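PDB 3JWH: Hen1 from Anabaena variabilis, which probably transfers a methyl group from S-adenosylmethionine to the 2'-hydroxyl of the 3'-terminal nucleotide of RNA, through its C-terminal methyltransferase domain. Local coordinates for residues Ile46-Ser51 with Leu76-Asn81. Sequence-based numbering, arbitrary orientation.
Sequences ILLKDS and LRLPRN
L48 and K49, in the last turn of helix 42-49, meet L76 and L78 of the loop that follows helix 63-73. The contact is apolar, and no hydrogen bond joins the two segments. CD1 of L48 touches both leucines, at 3.8 Å from CD1 of L78 and 4.1 Å from CD1 of L76. Its side chain runs obliquely to each of them. L78 also rests its CD2 over the helix backbone, 4.0 Å from CA of K49. The aliphatic part of K49 completes the contact and crosses L76 at about a right angle. The packing is tight here, with K49 CD 3.3 Å from L76 CD2. K49 has CG anti to its carbonyl carbon (chi1 -70°), which sets CG 3.6 Å from L76 CD1. An alanine in place of L76 would probably leave the K49 methylenes without their apolar partner and L48 CD1 with less cover. W83 of helix 80-83 touches both L48 and L76, and R85 hydrogen-bonds to L48 O. The contact thus ties the end of helix 42-49, which precedes strand 55-60, to the connection from helix 63-73 to edge strand 86-90 of the Rossmann-like methyltransferase sheet.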
loop_
_atom_site.group_PDB
_atom_site.type_symbol
_atom_site.label_atom_id
_atom_site.label_comp_id
_atom_site.label_asym_id
_atom_site.label_seq_id
_atom_site.Cartn_x
_atom_site.Cartn_y
_atom_site.Cartn_z
ATOM N N ILE A 46 12.933 -2.000 -0.698
ATOM C CA ILE A 46 13.054 -1.582 -2.088
ATOM C C ILE A 46 13.056 -0.058 -2.270
ATOM O O ILE A 46 13.787 0.463 -3.098
ATOM C CB ILE A 46 11.915 -2.231 -2.943
ATOM C CG1 ILE A 46 12.204 -3.727 -3.113
ATOM C CG2 ILE A 46 11.819 -1.570 -4.321
ATOM C CD1 ILE A 46 11.012 -4.538 -3.564
ATOM N N LEU A 47 12.245 0.664 -1.497
ATOM C CA LEU A 47 12.207 2.121 -1.614
ATOM C C LEU A 47 13.470 2.800 -1.062
ATOM O O LEU A 47 13.987 3.752 -1.649
ATOM C CB LEU A 47 10.985 2.682 -0.869
ATOM C CG LEU A 47 9.583 2.236 -1.290
ATOM C CD1 LEU A 47 8.546 3.054 -0.521
ATOM C CD2 LEU A 47 9.401 2.421 -2.799
ATOM N N LEU A 48 13.955 2.315 0.075
ATOM C CA LEU A 48 15.133 2.884 0.722
ATOM C C LEU A 48 16.373 2.744 -0.162
ATOM O O LEU A 48 17.216 3.644 -0.224
ATOM C CB LEU A 48 15.390 2.179 2.057
ATOM C CG LEU A 48 15.686 3.004 3.323
ATOM C CD1 LEU A 48 16.664 2.207 4.193
ATOM C CD2 LEU A 48 16.263 4.373 2.992
ATOM N N LYS A 49 16.479 1.607 -0.836
ATOM C CA LYS A 49 17.608 1.326 -1.722
ATOM C C LYS A 49 17.579 2.206 -2.956
ATOM O O LYS A 49 18.618 2.512 -3.515
ATOM C CB LYS A 49 17.597 -0.141 -2.174
ATOM C CG LYS A 49 17.912 -1.142 -1.085
ATOM C CD LYS A 49 17.818 -2.578 -1.606
ATOM C CE LYS A 49 16.399 -2.911 -2.047
ATOM N NZ LYS A 49 16.247 -4.323 -2.499
ATOM N N ASP A 50 16.385 2.613 -3.362
ATOM C CA ASP A 50 16.193 3.433 -4.556
ATOM C C ASP A 50 16.201 4.926 -4.251
ATOM O O ASP A 50 15.233 5.454 -3.705
ATOM C CB ASP A 50 14.865 3.053 -5.203
ATOM C CG ASP A 50 14.719 3.596 -6.607
ATOM O OD1 ASP A 50 15.326 4.649 -6.902
ATOM O OD2 ASP A 50 13.980 2.977 -7.407
ATOM N N SER A 51 17.276 5.608 -4.637
ATOM C CA SER A 51 17.424 7.043 -4.385
ATOM C C SER A 51 16.373 7.970 -5.016
ATOM O O SER A 51 16.397 9.190 -4.801
ATOM C CB SER A 51 18.831 7.496 -4.798
ATOM O OG SER A 51 19.020 7.380 -6.194
ATOM N N LEU A 76 21.218 -3.584 4.444
ATOM C CA LEU A 76 21.552 -2.733 3.309
ATOM C C LEU A 76 22.809 -1.910 3.571
ATOM O O LEU A 76 23.140 -1.589 4.713
ATOM C CB LEU A 76 20.407 -1.768 3.000
ATOM C CG LEU A 76 19.038 -2.348 2.652
ATOM C CD1 LEU A 76 18.055 -1.214 2.477
ATOM C CD2 LEU A 76 19.120 -3.170 1.393
ATOM N N ARG A 77 23.504 -1.570 2.496
ATOM C CA ARG A 77 24.702 -0.755 2.574
ATOM C C ARG A 77 24.296 0.472 1.791
ATOM O O ARG A 77 23.910 0.370 0.627
ATOM C CB ARG A 77 25.879 -1.475 1.919
ATOM C CG ARG A 77 26.210 -2.793 2.606
ATOM C CD ARG A 77 26.724 -2.538 4.020
ATOM N NE ARG A 77 26.227 -3.517 4.987
ATOM C CZ ARG A 77 26.547 -4.810 4.997
ATOM N NH1 ARG A 77 27.377 -5.309 4.087
ATOM N NH2 ARG A 77 26.024 -5.608 5.923
ATOM N N LEU A 78 24.351 1.632 2.433
ATOM C CA LEU A 78 23.922 2.849 1.772
ATOM C C LEU A 78 24.712 4.073 2.180
ATOM O O LEU A 78 25.382 4.084 3.211
ATOM C CB LEU A 78 22.454 3.113 2.097
ATOM C CG LEU A 78 21.362 2.101 1.767
ATOM C CD1 LEU A 78 20.169 2.354 2.682
ATOM C CD2 LEU A 78 20.958 2.235 0.307
ATOM N N PRO A 79 24.645 5.126 1.366
ATOM C CA PRO A 79 25.368 6.359 1.708
ATOM C C PRO A 79 24.707 6.914 2.977
ATOM O O PRO A 79 23.529 6.638 3.232
ATOM C CB PRO A 79 25.106 7.268 0.512
ATOM C CG PRO A 79 24.718 6.311 -0.605
ATOM C CD PRO A 79 23.928 5.256 0.090
ATOM N N ARG A 80 25.443 7.701 3.750
ATOM C CA ARG A 80 24.906 8.287 4.987
ATOM C C ARG A 80 23.589 9.048 4.812
ATOM O O ARG A 80 22.586 8.732 5.462
ATOM C CB ARG A 80 25.943 9.208 5.631
ATOM C CG ARG A 80 25.545 9.701 7.017
ATOM C CD ARG A 80 26.684 10.477 7.689
ATOM N NE ARG A 80 26.484 10.630 9.132
ATOM C CZ ARG A 80 27.373 11.171 9.961
ATOM N NH1 ARG A 80 28.533 11.622 9.504
ATOM N NH2 ARG A 80 27.106 11.252 11.254
ATOM N N ASN A 81 23.583 10.046 3.938
ATOM C CA ASN A 81 22.372 10.827 3.715
ATOM C C ASN A 81 21.161 9.965 3.366
ATOM O O ASN A 81 20.020 10.368 3.600
ATOM C CB ASN A 81 22.603 11.877 2.608
ATOM C CG ASN A 81 22.902 11.253 1.248
ATOM O OD1 ASN A 81 23.380 10.122 1.161
ATOM N ND2 ASN A 81 22.644 12.004 0.181
#